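Peptidyl tryptophan dihydroxylase (Pseudomonas putida, PDB 7CTQ) is an FAD-dependent monooxygenase that dihydroxylates a peptidyl tryptophan, a step essential for biogenesis of the tryptophylquinone cofactor of quinohemoprotein amine dehydrogenase. Local coordinates at residues A[34-38]-A[96-100]; A[38-42]-A[90-94]; A[165-171]-A[188-194]. Residue numbers count along the deposited sequence, not the author numbering.

Contact 1: residues A[34-38]-A[96-100]. With FAD (flavin-adenine dinucleotide), chain C.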
loop_
_atom_site.group_PDB
_atom_site.type_symbol
_atom_site.label_atom_id
_atom_site.label_comp_id
_atom_site.label_asym_id
_atom_site.label_seq_id
_atom_site.Cartn_x
_atom_site.Cartn_y
_atom_site.Cartn_z
ATOM N N VAL A 34 -12.608 -5.293 -14.369
ATOM C CA VAL A 34 -13.986 -5.231 -13.895
ATOM C C VAL A 34 -13.986 -4.501 -12.563
ATOM O O VAL A 34 -13.161 -4.806 -11.694
ATOM C CB VAL A 34 -14.601 -6.631 -13.732
ATOM C CG1 VAL A 34 -16.071 -6.526 -13.346
ATOM C CG2 VAL A 34 -14.422 -7.440 -14.999
ATOM N N SER A 35 -14.910 -3.558 -12.393
ATOM C CA SER A 35 -14.975 -2.822 -11.137
ATOM C C SER A 35 -16.291 -2.069 -11.059
ATOM O O SER A 35 -16.954 -1.831 -12.073
ATOM C CB SER A 35 -13.803 -1.850 -10.986
ATOM O OG SER A 35 -14.033 -0.920 -9.941
ATOM N N GLU A 36 -16.646 -1.683 -9.838
ATOM C CA GLU A 36 -17.885 -0.970 -9.571
ATOM C C GLU A 36 -17.654 0.535 -9.667
ATOM O O GLU A 36 -16.594 1.043 -9.288
ATOM C CB GLU A 36 -18.434 -1.345 -8.193
ATOM C CG GLU A 36 -19.620 -0.510 -7.737
ATOM C CD GLU A 36 -20.577 -1.289 -6.862
ATOM O OE1 GLU A 36 -20.623 -2.530 -6.996
ATOM O OE2 GLU A 36 -21.286 -0.665 -6.043
ATOM N N TRP A 37 -18.675 1.241 -10.167
ATOM C CA TRP A 37 -18.536 2.645 -10.552
ATOM C C TRP A 37 -18.018 3.505 -9.404
ATOM O O TRP A 37 -17.008 4.208 -9.547
ATOM C CB TRP A 37 -19.886 3.171 -11.049
ATOM C CG TRP A 37 -19.838 4.487 -11.782
ATOM C CD1 TRP A 37 -18.832 5.413 -11.757
ATOM C CD2 TRP A 37 -20.845 5.015 -12.656
ATOM N NE1 TRP A 37 -19.157 6.487 -12.550
ATOM C CE2 TRP A 37 -20.385 6.265 -13.117
ATOM C CE3 TRP A 37 -22.092 4.550 -13.093
ATOM C CZ2 TRP A 37 -21.128 7.057 -13.994
ATOM C CZ3 TRP A 37 -22.828 5.338 -13.963
ATOM C CH2 TRP A 37 -22.343 6.577 -14.405
ATOM N N ARG A 38 -18.708 3.485 -8.263
ATOM C CA ARG A 38 -18.418 4.419 -7.185
ATOM C C ARG A 38 -18.679 3.773 -5.833
ATOM O O ARG A 38 -19.111 2.621 -5.735
ATOM C CB ARG A 38 -19.253 5.698 -7.321
ATOM C CG ARG A 38 -19.057 6.435 -8.639
ATOM C CD ARG A 38 -20.033 7.590 -8.829
ATOM N NE ARG A 38 -20.412 8.247 -7.577
ATOM C CZ ARG A 38 -19.570 8.892 -6.769
ATOM N NH1 ARG A 38 -18.285 8.986 -7.081
ATOM N NH2 ARG A 38 -20.015 9.451 -5.652
ATOM N N ARG A 96 -13.459 7.343 -10.627
ATOM C CA ARG A 96 -14.100 7.588 -11.914
ATOM C C ARG A 96 -13.077 8.030 -12.950
ATOM O O ARG A 96 -13.182 7.679 -14.130
ATOM C CB ARG A 96 -15.208 8.631 -11.762
ATOM C CG ARG A 96 -16.515 8.106 -11.168
ATOM C CD ARG A 96 -17.641 9.142 -11.292
ATOM N NE ARG A 96 -17.736 10.025 -10.126
ATOM C CZ ARG A 96 -17.456 11.327 -10.141
ATOM N NH1 ARG A 96 -17.058 11.914 -11.264
ATOM N NH2 ARG A 96 -17.572 12.048 -9.029
ATOM N N ALA A 97 -12.060 8.765 -12.524
ATOM C CA ALA A 97 -11.045 9.207 -13.465
ATOM C C ALA A 97 -10.044 8.113 -13.823
ATOM O O ALA A 97 -9.443 8.172 -14.901
ATOM C CB ALA A 97 -10.307 10.402 -12.873
ATOM N N LEU A 98 -9.830 7.133 -12.934
ATOM C CA LEU A 98 -8.911 6.038 -13.232
ATOM C C LEU A 98 -9.335 5.274 -14.477
ATOM O O LEU A 98 -8.482 4.763 -15.211
ATOM C CB LEU A 98 -8.810 5.086 -12.040
ATOM C CG LEU A 98 -7.929 5.513 -10.856
ATOM C CD1 LEU A 98 -8.032 4.524 -9.693
ATOM C CD2 LEU A 98 -6.476 5.699 -11.282
ATOM N N ARG A 99 -10.640 5.193 -14.739
ATOM C CA ARG A 99 -11.107 4.412 -15.878
ATOM C C ARG A 99 -10.668 5.030 -17.202
ATOM O O ARG A 99 -10.452 4.303 -18.178
ATOM C CB ARG A 99 -12.629 4.277 -15.830
ATOM C CG ARG A 99 -13.227 4.439 -14.440
ATOM C CD ARG A 99 -12.726 3.374 -13.487
ATOM N NE ARG A 99 -13.678 2.275 -13.367
ATOM C CZ ARG A 99 -14.792 2.328 -12.642
ATOM N NH1 ARG A 99 -15.093 3.431 -11.968
ATOM N NH2 ARG A 99 -15.605 1.280 -12.587
ATOM N N ASP A 100 -10.535 6.362 -17.258
ATOM C CA ASP A 100 -10.072 7.022 -18.479
ATOM C C ASP A 100 -8.648 6.604 -18.815
ATOM O O ASP A 100 -8.334 6.285 -19.969
ATOM C CB ASP A 100 -10.146 8.547 -18.332
ATOM C CG ASP A 100 -11.529 9.039 -17.953
ATOM O OD1 ASP A 100 -12.476 8.220 -17.973
ATOM O OD2 ASP A 100 -11.668 10.240 -17.617
HETATM P PA FAD C . -9.200 0.368 -3.618
HETATM O O1A FAD C . -8.676 1.733 -3.836
HETATM O O2A FAD C . -10.115 0.259 -2.406
HETATM O O5B FAD C . -9.836 -0.146 -4.949
HETATM C C5B FAD C . -10.767 -1.246 -4.963
HETATM C C4B FAD C . -11.707 -0.997 -6.112
HETATM O O4B FAD C . -12.518 -2.175 -6.325
HETATM C C3B FAD C . -12.681 0.173 -5.935
HETATM O O3B FAD C . -12.844 0.869 -7.168
HETATM C C2B FAD C . -13.968 -0.518 -5.465
HETATM O O2B FAD C . -15.154 0.180 -5.843
HETATM C C1B FAD C . -13.884 -1.831 -6.244
HETATM N N9A FAD C . -14.627 -2.963 -5.709
HETATM C C8A FAD C . -14.810 -3.336 -4.407
HETATM N N7A FAD C . -15.526 -4.422 -4.246
HETATM C C5A FAD C . -15.865 -4.769 -5.541
HETATM C C6A FAD C . -16.640 -5.820 -6.074
HETATM N N6A FAD C . -17.236 -6.754 -5.334
HETATM N N1A FAD C . -16.781 -5.889 -7.424
HETATM C C2A FAD C . -16.188 -4.958 -8.176
HETATM N N3A FAD C . -15.438 -3.924 -7.778
HETATM C C4A FAD C . -15.311 -3.885 -6.448
HETATM N N1 FAD C . -4.430 6.386 1.509
HETATM C C2 FAD C . -3.831 7.587 1.251
HETATM O O2 FAD C . -2.978 7.711 0.372
HETATM N N3 FAD C . -4.190 8.702 1.980
HETATM C C4 FAD C . -5.133 8.745 2.987
HETATM O O4 FAD C . -5.379 9.805 3.559
HETATM C C4X FAD C . -5.764 7.467 3.257
HETATM N N5 FAD C . -6.665 7.416 4.202
HETATM C C5X FAD C . -7.267 6.196 4.462
HETATM C C6 FAD C . -8.226 6.120 5.473
HETATM C C7 FAD C . -8.848 4.915 5.784
HETATM C C7M FAD C . -9.881 4.871 6.878
HETATM C C8 FAD C . -8.502 3.755 5.072
HETATM C C8M FAD C . -9.163 2.436 5.376
HETATM C C9 FAD C . -7.551 3.827 4.060
HETATM C C9A FAD C . -6.928 5.032 3.756
HETATM N N10 FAD C . -5.964 5.135 2.732
HETATM C C10 FAD C . -5.346 6.340 2.466
HETATM C "C1'" FAD C . -5.540 3.943 1.995
HETATM C "C2'" FAD C . -6.086 3.854 0.579
HETATM O "O2'" FAD C . -7.501 4.044 0.554
HETATM C "C3'" FAD C . -5.741 2.475 0.024
HETATM O "O3'" FAD C . -4.368 2.227 0.308
HETATM C "C4'" FAD C . -5.956 2.289 -1.475
HETATM O "O4'" FAD C . -7.183 2.887 -1.903
HETATM C "C5'" FAD C . -5.931 0.824 -1.842
HETATM O "O5'" FAD C . -5.937 0.712 -3.273
HETATM P P FAD C . -6.540 -0.541 -3.977
HETATM O O1P FAD C . -5.744 -1.757 -3.481
HETATM O O2P FAD C . -6.605 -0.338 -5.451
HETATM O O3P FAD C . -8.000 -0.638 -3.360
#
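R99 and R96, one helical turn apart on helix 91-104, account for the surface buried on the helix side; W37 has the largest share on the other. R99 points toward the chain as it leaves strand 31-35, and its NH1 donates a hydrogen bond of 3.2 Å to W37 O. The acceptor lies near the guanidinium plane, where the N-H groups point, while S35 OG sits over one face, 3.8 Å from R99 NH2. A long, planar, multi-donor side chain suits this place, because the W37 carbonyl lies past the end of the strand, within its reach. R96 works through its aliphatic part: its CD packs 3.3 Å from W37 NE1, and the indole lies beside it. The guanidinium of R96 meets that of R38, with R96 NE 3.3 Å from R38 NH1. Both are donors, so this is an approach of like charges and not a bond. E36 turns its side chain away to a salt bridge with R39, and E36 N lies 3.3 Å from FAD N3A, at the adenine. With its crowd of positive charge, the contact depends largely on arginine's reach to one backbone oxygen, W37 O, and on methylene packing, right beside the cofactor's adenosine end.

Contact 2: residues A[38-42]-A[90-94]. With FAD (flavin-adenine dinucleotide), chain C.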
loop_
_atom_site.group_PDB
_atom_site.type_symbol
_atom_site.label_atom_id
_atom_site.label_comp_id
_atom_site.label_asym_id
_atom_site.label_seq_id
_atom_site.Cartn_x
_atom_site.Cartn_y
_atom_site.Cartn_z
ATOM N N ARG A 38 -18.708 3.485 -8.263
ATOM C CA ARG A 38 -18.418 4.419 -7.185
ATOM C C ARG A 38 -18.679 3.773 -5.833
ATOM O O ARG A 38 -19.111 2.621 -5.735
ATOM C CB ARG A 38 -19.253 5.698 -7.321
ATOM C CG ARG A 38 -19.057 6.435 -8.639
ATOM C CD ARG A 38 -20.033 7.590 -8.829
ATOM N NE ARG A 38 -20.412 8.247 -7.577
ATOM C CZ ARG A 38 -19.570 8.892 -6.769
ATOM N NH1 ARG A 38 -18.285 8.986 -7.081
ATOM N NH2 ARG A 38 -20.015 9.451 -5.652
ATOM N N ARG A 39 -18.398 4.543 -4.786
ATOM C CA ARG A 39 -18.715 4.207 -3.404
ATOM C C ARG A 39 -18.915 5.526 -2.658
ATOM O O ARG A 39 -19.076 6.584 -3.276
ATOM C CB ARG A 39 -17.618 3.312 -2.802
ATOM C CG ARG A 39 -18.040 2.478 -1.588
ATOM C CD ARG A 39 -19.518 2.098 -1.631
ATOM N NE ARG A 39 -19.826 1.129 -2.682
ATOM C CZ ARG A 39 -19.854 -0.190 -2.501
ATOM N NH1 ARG A 39 -19.589 -0.701 -1.305
ATOM N NH2 ARG A 39 -20.148 -0.999 -3.513
ATOM N N PHE A 40 -18.898 5.473 -1.325
ATOM C CA PHE A 40 -19.176 6.665 -0.535
ATOM C C PHE A 40 -18.128 7.750 -0.790
ATOM O O PHE A 40 -17.013 7.493 -1.255
ATOM C CB PHE A 40 -19.236 6.330 0.961
ATOM C CG PHE A 40 -17.907 5.962 1.560
ATOM C CD1 PHE A 40 -17.443 4.654 1.504
ATOM C CD2 PHE A 40 -17.123 6.918 2.185
ATOM C CE1 PHE A 40 -16.219 4.307 2.056
ATOM C CE2 PHE A 40 -15.897 6.576 2.733
ATOM C CZ PHE A 40 -15.446 5.271 2.671
ATOM N N ALA A 41 -18.515 8.985 -0.484
ATOM C CA ALA A 41 -17.625 10.131 -0.629
ATOM C C ALA A 41 -16.485 10.010 0.375
ATOM O O ALA A 41 -16.700 10.127 1.585
ATOM C CB ALA A 41 -18.409 11.424 -0.423
ATOM N N ALA A 42 -15.275 9.758 -0.116
ATOM C CA ALA A 42 -14.092 9.715 0.730
ATOM C C ALA A 42 -13.039 10.634 0.142
ATOM O O ALA A 42 -12.763 10.568 -1.059
ATOM C CB ALA A 42 -13.541 8.293 0.847
ATOM N N ASP A 90 -9.971 13.495 -3.840
ATOM C CA ASP A 90 -11.369 13.102 -3.760
ATOM C C ASP A 90 -11.512 11.781 -4.509
ATOM O O ASP A 90 -11.449 11.741 -5.743
ATOM C CB ASP A 90 -12.277 14.200 -4.308
ATOM C CG ASP A 90 -13.615 13.671 -4.777
ATOM O OD1 ASP A 90 -14.166 12.751 -4.137
ATOM O OD2 ASP A 90 -14.124 14.179 -5.782
ATOM N N ARG A 91 -11.684 10.697 -3.746
ATOM C CA ARG A 91 -11.735 9.356 -4.314
ATOM C C ARG A 91 -12.899 9.174 -5.271
ATOM O O ARG A 91 -12.828 8.311 -6.154
ATOM C CB ARG A 91 -11.808 8.321 -3.191
ATOM C CG ARG A 91 -10.553 8.277 -2.331
ATOM C CD ARG A 91 -9.333 8.003 -3.190
ATOM N NE ARG A 91 -9.484 6.774 -3.962
ATOM C CZ ARG A 91 -9.013 5.592 -3.574
ATOM N NH1 ARG A 91 -8.356 5.490 -2.427
ATOM N NH2 ARG A 91 -9.196 4.516 -4.332
ATOM N N GLN A 92 -13.968 9.959 -5.118
ATOM C CA GLN A 92 -15.045 9.948 -6.104
ATOM C C GLN A 92 -14.519 10.348 -7.479
ATOM O O GLN A 92 -14.630 9.586 -8.449
ATOM C CB GLN A 92 -16.175 10.882 -5.666
ATOM C CG GLN A 92 -16.567 10.772 -4.198
ATOM C CD GLN A 92 -17.429 11.941 -3.740
ATOM O OE1 GLN A 92 -17.014 12.743 -2.900
ATOM N NE2 GLN A 92 -18.632 12.042 -4.295
ATOM N N ARG A 93 -13.939 11.553 -7.577
ATOM C CA ARG A 93 -13.300 11.977 -8.821
ATOM C C ARG A 93 -12.224 10.990 -9.246
ATOM O O ARG A 93 -12.155 10.606 -10.420
ATOM C CB ARG A 93 -12.687 13.371 -8.676
ATOM C CG ARG A 93 -13.501 14.549 -9.225
ATOM C CD ARG A 93 -14.829 14.628 -8.499
ATOM N NE ARG A 93 -15.424 15.956 -8.434
ATOM C CZ ARG A 93 -16.709 16.205 -8.658
ATOM N NH1 ARG A 93 -17.539 15.218 -8.972
ATOM N NH2 ARG A 93 -17.165 17.444 -8.565
ATOM N N PHE A 94 -11.391 10.555 -8.297
ATOM C CA PHE A 94 -10.218 9.742 -8.613
ATOM C C PHE A 94 -10.602 8.434 -9.300
ATOM O O PHE A 94 -10.124 8.131 -10.399
ATOM C CB PHE A 94 -9.435 9.471 -7.331
ATOM C CG PHE A 94 -8.051 8.957 -7.563
ATOM C CD1 PHE A 94 -7.121 9.713 -8.260
ATOM C CD2 PHE A 94 -7.669 7.722 -7.075
ATOM C CE1 PHE A 94 -5.837 9.242 -8.466
ATOM C CE2 PHE A 94 -6.386 7.243 -7.280
ATOM C CZ PHE A 94 -5.471 8.004 -7.974
HETATM P PA FAD C . -9.200 0.368 -3.618
HETATM O O1A FAD C . -8.676 1.733 -3.836
HETATM O O2A FAD C . -10.115 0.259 -2.406
HETATM O O5B FAD C . -9.836 -0.146 -4.949
HETATM C C5B FAD C . -10.767 -1.246 -4.963
HETATM C C4B FAD C . -11.707 -0.997 -6.112
HETATM O O4B FAD C . -12.518 -2.175 -6.325
HETATM C C3B FAD C . -12.681 0.173 -5.935
HETATM O O3B FAD C . -12.844 0.869 -7.168
HETATM C C2B FAD C . -13.968 -0.518 -5.465
HETATM O O2B FAD C . -15.154 0.180 -5.843
HETATM C C1B FAD C . -13.884 -1.831 -6.244
HETATM N N9A FAD C . -14.627 -2.963 -5.709
HETATM C C8A FAD C . -14.810 -3.336 -4.407
HETATM N N7A FAD C . -15.526 -4.422 -4.246
HETATM C C5A FAD C . -15.865 -4.769 -5.541
HETATM C C6A FAD C . -16.640 -5.820 -6.074
HETATM N N6A FAD C . -17.236 -6.754 -5.334
HETATM N N1A FAD C . -16.781 -5.889 -7.424
HETATM C C2A FAD C . -16.188 -4.958 -8.176
HETATM N N3A FAD C . -15.438 -3.924 -7.778
HETATM C C4A FAD C . -15.311 -3.885 -6.448
HETATM N N1 FAD C . -4.430 6.386 1.509
HETATM C C2 FAD C . -3.831 7.587 1.251
HETATM O O2 FAD C . -2.978 7.711 0.372
HETATM N N3 FAD C . -4.190 8.702 1.980
HETATM C C4 FAD C . -5.133 8.745 2.987
HETATM O O4 FAD C . -5.379 9.805 3.559
HETATM C C4X FAD C . -5.764 7.467 3.257
HETATM N N5 FAD C . -6.665 7.416 4.202
HETATM C C5X FAD C . -7.267 6.196 4.462
HETATM C C6 FAD C . -8.226 6.120 5.473
HETATM C C7 FAD C . -8.848 4.915 5.784
HETATM C C7M FAD C . -9.881 4.871 6.878
HETATM C C8 FAD C . -8.502 3.755 5.072
HETATM C C8M FAD C . -9.163 2.436 5.376
HETATM C C9 FAD C . -7.551 3.827 4.060
HETATM C C9A FAD C . -6.928 5.032 3.756
HETATM N N10 FAD C . -5.964 5.135 2.732
HETATM C C10 FAD C . -5.346 6.340 2.466
HETATM C "C1'" FAD C . -5.540 3.943 1.995
HETATM C "C2'" FAD C . -6.086 3.854 0.579
HETATM O "O2'" FAD C . -7.501 4.044 0.554
HETATM C "C3'" FAD C . -5.741 2.475 0.024
HETATM O "O3'" FAD C . -4.368 2.227 0.308
HETATM C "C4'" FAD C . -5.956 2.289 -1.475
HETATM O "O4'" FAD C . -7.183 2.887 -1.903
HETATM C "C5'" FAD C . -5.931 0.824 -1.842
HETATM O "O5'" FAD C . -5.937 0.712 -3.273
HETATM P P FAD C . -6.540 -0.541 -3.977
HETATM O O1P FAD C . -5.744 -1.757 -3.481
HETATM O O2P FAD C . -6.605 -0.338 -5.451
HETATM O O3P FAD C . -8.000 -0.638 -3.360
#
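R91 takes an m rotamer at chi1, chi2 and chi3, a curled shape that starts toward loop 38-42 and then carries its guanidinium away to the cofactor. R91 NH1 donates to FAD O4' (2.9 Å) and R91 NH2 to FAD O1A (2.9 Å); E44 and D95 also form salt bridges with the group. Arginine suits the site because one planar head can serve the ribityl chain and a phosphate together. R91 N donates to A42 O at 2.9 Å, a hydrogen bond that ties the loop to the first turn of the helix. Beside it, A42 CB comes within 4.4 Å of R91 CG, and so small a side chain lets the loop lie close to the helix. Q92, m then t, extends toward the loop and reaches A41, while R38 lays its NH1 3.2 Å from Q92 CB, an approach to the alkyl part. D90, at chi1 t, turns its carboxylate back over the helix start, where D90 OD1 accepts from Q92 N at 3.0 Å; the carboxylate also has a salt bridge to R193. The arrangement is an aspartate N-cap, placed where strand 87-90 passes into helix 91-104, followed directly by the arginine that grips the cofactor in the FAD pocket.

Contact 3: residues A[165-171]-A[188-194]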
loop_
_atom_site.group_PDB
_atom_site.type_symbol
_atom_site.label_atom_id
_atom_site.label_comp_id
_atom_site.label_asym_id
_atom_site.label_seq_id
_atom_site.Cartn_x
_atom_site.Cartn_y
_atom_site.Cartn_z
ATOM N N TRP A 165 -20.656 15.330 5.471
ATOM C CA TRP A 165 -21.774 16.267 5.409
ATOM C C TRP A 165 -21.407 17.411 4.472
ATOM O O TRP A 165 -20.287 17.486 3.958
ATOM C CB TRP A 165 -22.145 16.776 6.805
ATOM C CG TRP A 165 -21.116 17.650 7.436
ATOM C CD1 TRP A 165 -21.153 19.008 7.547
ATOM C CD2 TRP A 165 -19.899 17.231 8.067
ATOM N NE1 TRP A 165 -20.037 19.465 8.202
ATOM C CE2 TRP A 165 -19.249 18.394 8.533
ATOM C CE3 TRP A 165 -19.289 15.986 8.275
ATOM C CZ2 TRP A 165 -18.012 18.350 9.193
ATOM C CZ3 TRP A 165 -18.068 15.944 8.933
ATOM C CH2 TRP A 165 -17.442 17.118 9.383
ATOM N N GLN A 166 -22.366 18.315 4.268
ATOM C CA GLN A 166 -22.235 19.431 3.342
ATOM C C GLN A 166 -22.219 20.747 4.107
ATOM O O GLN A 166 -22.987 20.937 5.054
ATOM C CB GLN A 166 -23.380 19.425 2.326
ATOM C CG GLN A 166 -23.323 20.537 1.284
ATOM C CD GLN A 166 -22.224 20.334 0.255
ATOM O OE1 GLN A 166 -22.073 19.246 -0.303
ATOM N NE2 GLN A 166 -21.441 21.379 0.007
ATOM N N ALA A 167 -21.335 21.652 3.700
ATOM C CA ALA A 167 -21.236 22.965 4.319
ATOM C C ALA A 167 -21.076 24.003 3.213
ATOM O O ALA A 167 -21.253 23.705 2.026
ATOM C CB ALA A 167 -20.085 23.010 5.331
ATOM N N ALA A 168 -20.732 25.231 3.615
ATOM C CA ALA A 168 -20.606 26.335 2.668
ATOM C C ALA A 168 -19.341 26.176 1.834
ATOM O O ALA A 168 -18.265 25.925 2.391
ATOM C CB ALA A 168 -20.576 27.674 3.402
ATOM N N PRO A 169 -19.423 26.320 0.507
ATOM C CA PRO A 169 -18.220 26.209 -0.328
ATOM C C PRO A 169 -17.206 27.315 -0.089
ATOM O O PRO A 169 -17.444 28.226 0.712
ATOM C CB PRO A 169 -18.781 26.273 -1.754
ATOM C CG PRO A 169 -20.175 25.778 -1.621
ATOM C CD PRO A 169 -20.650 26.315 -0.304
ATOM N N GLY A 170 -16.061 27.218 -0.771
ATOM C CA GLY A 170 -15.046 28.257 -0.778
ATOM C C GLY A 170 -14.377 28.564 0.549
ATOM O O GLY A 170 -14.501 29.682 1.061
ATOM N N ALA A 171 -13.653 27.586 1.107
ATOM C CA ALA A 171 -12.848 27.758 2.314
ATOM C C ALA A 171 -12.081 26.475 2.615
ATOM O O ALA A 171 -12.259 25.891 3.692
ATOM C CB ALA A 171 -13.717 28.133 3.518
ATOM N N ARG A 188 -12.177 19.757 4.488
ATOM C CA ARG A 188 -13.282 20.524 3.931
ATOM C C ARG A 188 -12.897 20.928 2.516
ATOM O O ARG A 188 -11.929 21.669 2.326
ATOM C CB ARG A 188 -13.579 21.751 4.794
ATOM C CG ARG A 188 -14.760 22.569 4.345
ATOM C CD ARG A 188 -14.730 23.914 5.023
ATOM N NE ARG A 188 -15.949 24.665 4.757
ATOM C CZ ARG A 188 -16.178 25.889 5.213
ATOM N NH1 ARG A 188 -15.260 26.494 5.961
ATOM N NH2 ARG A 188 -17.321 26.507 4.926
ATOM N N LEU A 189 -13.627 20.418 1.529
ATOM C CA LEU A 189 -13.294 20.695 0.144
ATOM C C LEU A 189 -13.776 22.092 -0.246
ATOM O O LEU A 189 -14.533 22.748 0.479
ATOM C CB LEU A 189 -13.902 19.641 -0.777
ATOM C CG LEU A 189 -13.374 18.214 -0.626
ATOM C CD1 LEU A 189 -14.304 17.243 -1.329
ATOM C CD2 LEU A 189 -11.981 18.118 -1.197
ATOM N N GLU A 190 -13.320 22.546 -1.416
ATOM C CA GLU A 190 -13.677 23.884 -1.878
ATOM C C GLU A 190 -15.169 23.987 -2.162
ATOM O O GLU A 190 -15.790 25.011 -1.859
ATOM C CB GLU A 190 -12.867 24.247 -3.119
ATOM C CG GLU A 190 -13.112 25.655 -3.618
ATOM C CD GLU A 190 -11.824 26.406 -3.865
ATOM O OE1 GLU A 190 -11.571 27.398 -3.150
ATOM O OE2 GLU A 190 -11.062 25.995 -4.764
ATOM N N ASP A 191 -15.760 22.933 -2.724
ATOM C CA ASP A 191 -17.196 22.865 -2.969
ATOM C C ASP A 191 -18.008 22.612 -1.696
ATOM O O ASP A 191 -19.211 22.345 -1.789
ATOM C CB ASP A 191 -17.505 21.787 -4.024
ATOM C CG ASP A 191 -17.356 20.365 -3.487
ATOM O OD1 ASP A 191 -16.685 20.173 -2.452
ATOM O OD2 ASP A 191 -17.909 19.429 -4.109
ATOM N N GLY A 192 -17.382 22.672 -0.518
ATOM C CA GLY A 192 -18.091 22.593 0.739
ATOM C C GLY A 192 -18.298 21.202 1.301
ATOM O O GLY A 192 -18.821 21.081 2.417
ATOM N N ARG A 193 -17.927 20.150 0.572
ATOM C CA ARG A 193 -18.013 18.800 1.122
ATOM C C ARG A 193 -17.071 18.655 2.310
ATOM O O ARG A 193 -15.935 19.133 2.285
ATOM C CB ARG A 193 -17.684 17.757 0.052
ATOM C CG ARG A 193 -18.847 17.462 -0.894
ATOM C CD ARG A 193 -18.518 16.344 -1.876
ATOM N NE ARG A 193 -17.378 16.672 -2.726
ATOM C CZ ARG A 193 -17.053 16.002 -3.827
ATOM N NH1 ARG A 193 -17.785 14.966 -4.217
ATOM N NH2 ARG A 193 -15.996 16.368 -4.541
ATOM N N CYS A 194 -17.559 18.016 3.368
ATOM C CA CYS A 194 -16.824 17.914 4.619
ATOM C C CYS A 194 -16.648 16.455 5.008
ATOM O O CYS A 194 -17.493 15.600 4.710
ATOM C CB CYS A 194 -17.527 18.663 5.742
ATOM S SG CYS A 194 -17.611 20.425 5.456
HETATM O O HOH W 1 -15.497 24.686 1.767
#
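Antiparallel strand ends pair here and run on as loops that stay in close contact. W165 and C194 form a hydrogen-bonded pair, with W165 N to C194 O at 3.3 Å and C194 N to W165 O at 2.8 Å; Q166 and R193 follow as a non-hydrogen-bonded pair, and A167 N to G192 O (2.9 Å) extends the ladder. Beyond it, residues 189-192 make a type I turn, closed by G192 N to L189 O at 3.0 Å. G170 N gives E190 O a very short bond of 2.5 Å. G192 has to be glycine: a CB would point at the other segment and clash with A167 O. Positive phi likewise favours glycine at 170. On the W165 and C194 face, C194 CB sits over the W165 six-membered ring, 3.5 Å from its centroid, a CH-pi contact. The indole NE1 bonds to A231. On the Q166 and R193 face, Q166 NE2 donates to D191 O at 3.0 Å. Separately, A167 CB lies 3.6 Å from C194 SG, and R188 stretches out fully so that R188 NH2 reaches A168 O (2.8 Å) and A171 CB packs over its guanidinium, which also has a salt bridge to D230. D191 OD1 accepts from R193 N at 3.3 Å, an Asx turn. The arrangement is the turn of the 182-188/193-201 beta hairpin, with strand 158-166 paired antiparallel to 193-201 and its following loop lying across the turn.

In the fold
From the N terminus, the chain runs through strand 31-35 and straight into loop 38-42, so contacts 1 and 2 start from one continuous piece and share R38. Contact 2 closes first, at 90-94, and contact 1 a turn later, at 96-100, so the loop of contact 2 lies within that of contact 1. Contact 1 ties helix 91-104 to the end of strand 31-35 of the seven-stranded sheet, contact 2 ties its start to the loop leading to strand 43-46, and both touch FAD. Contact 3 follows in series, closing a short, strand-rich loop. It still meets contact 2 through the salt bridge D90 OD2 to R193 NH2 (3.1 Å), which joins the helix start to the hairpin.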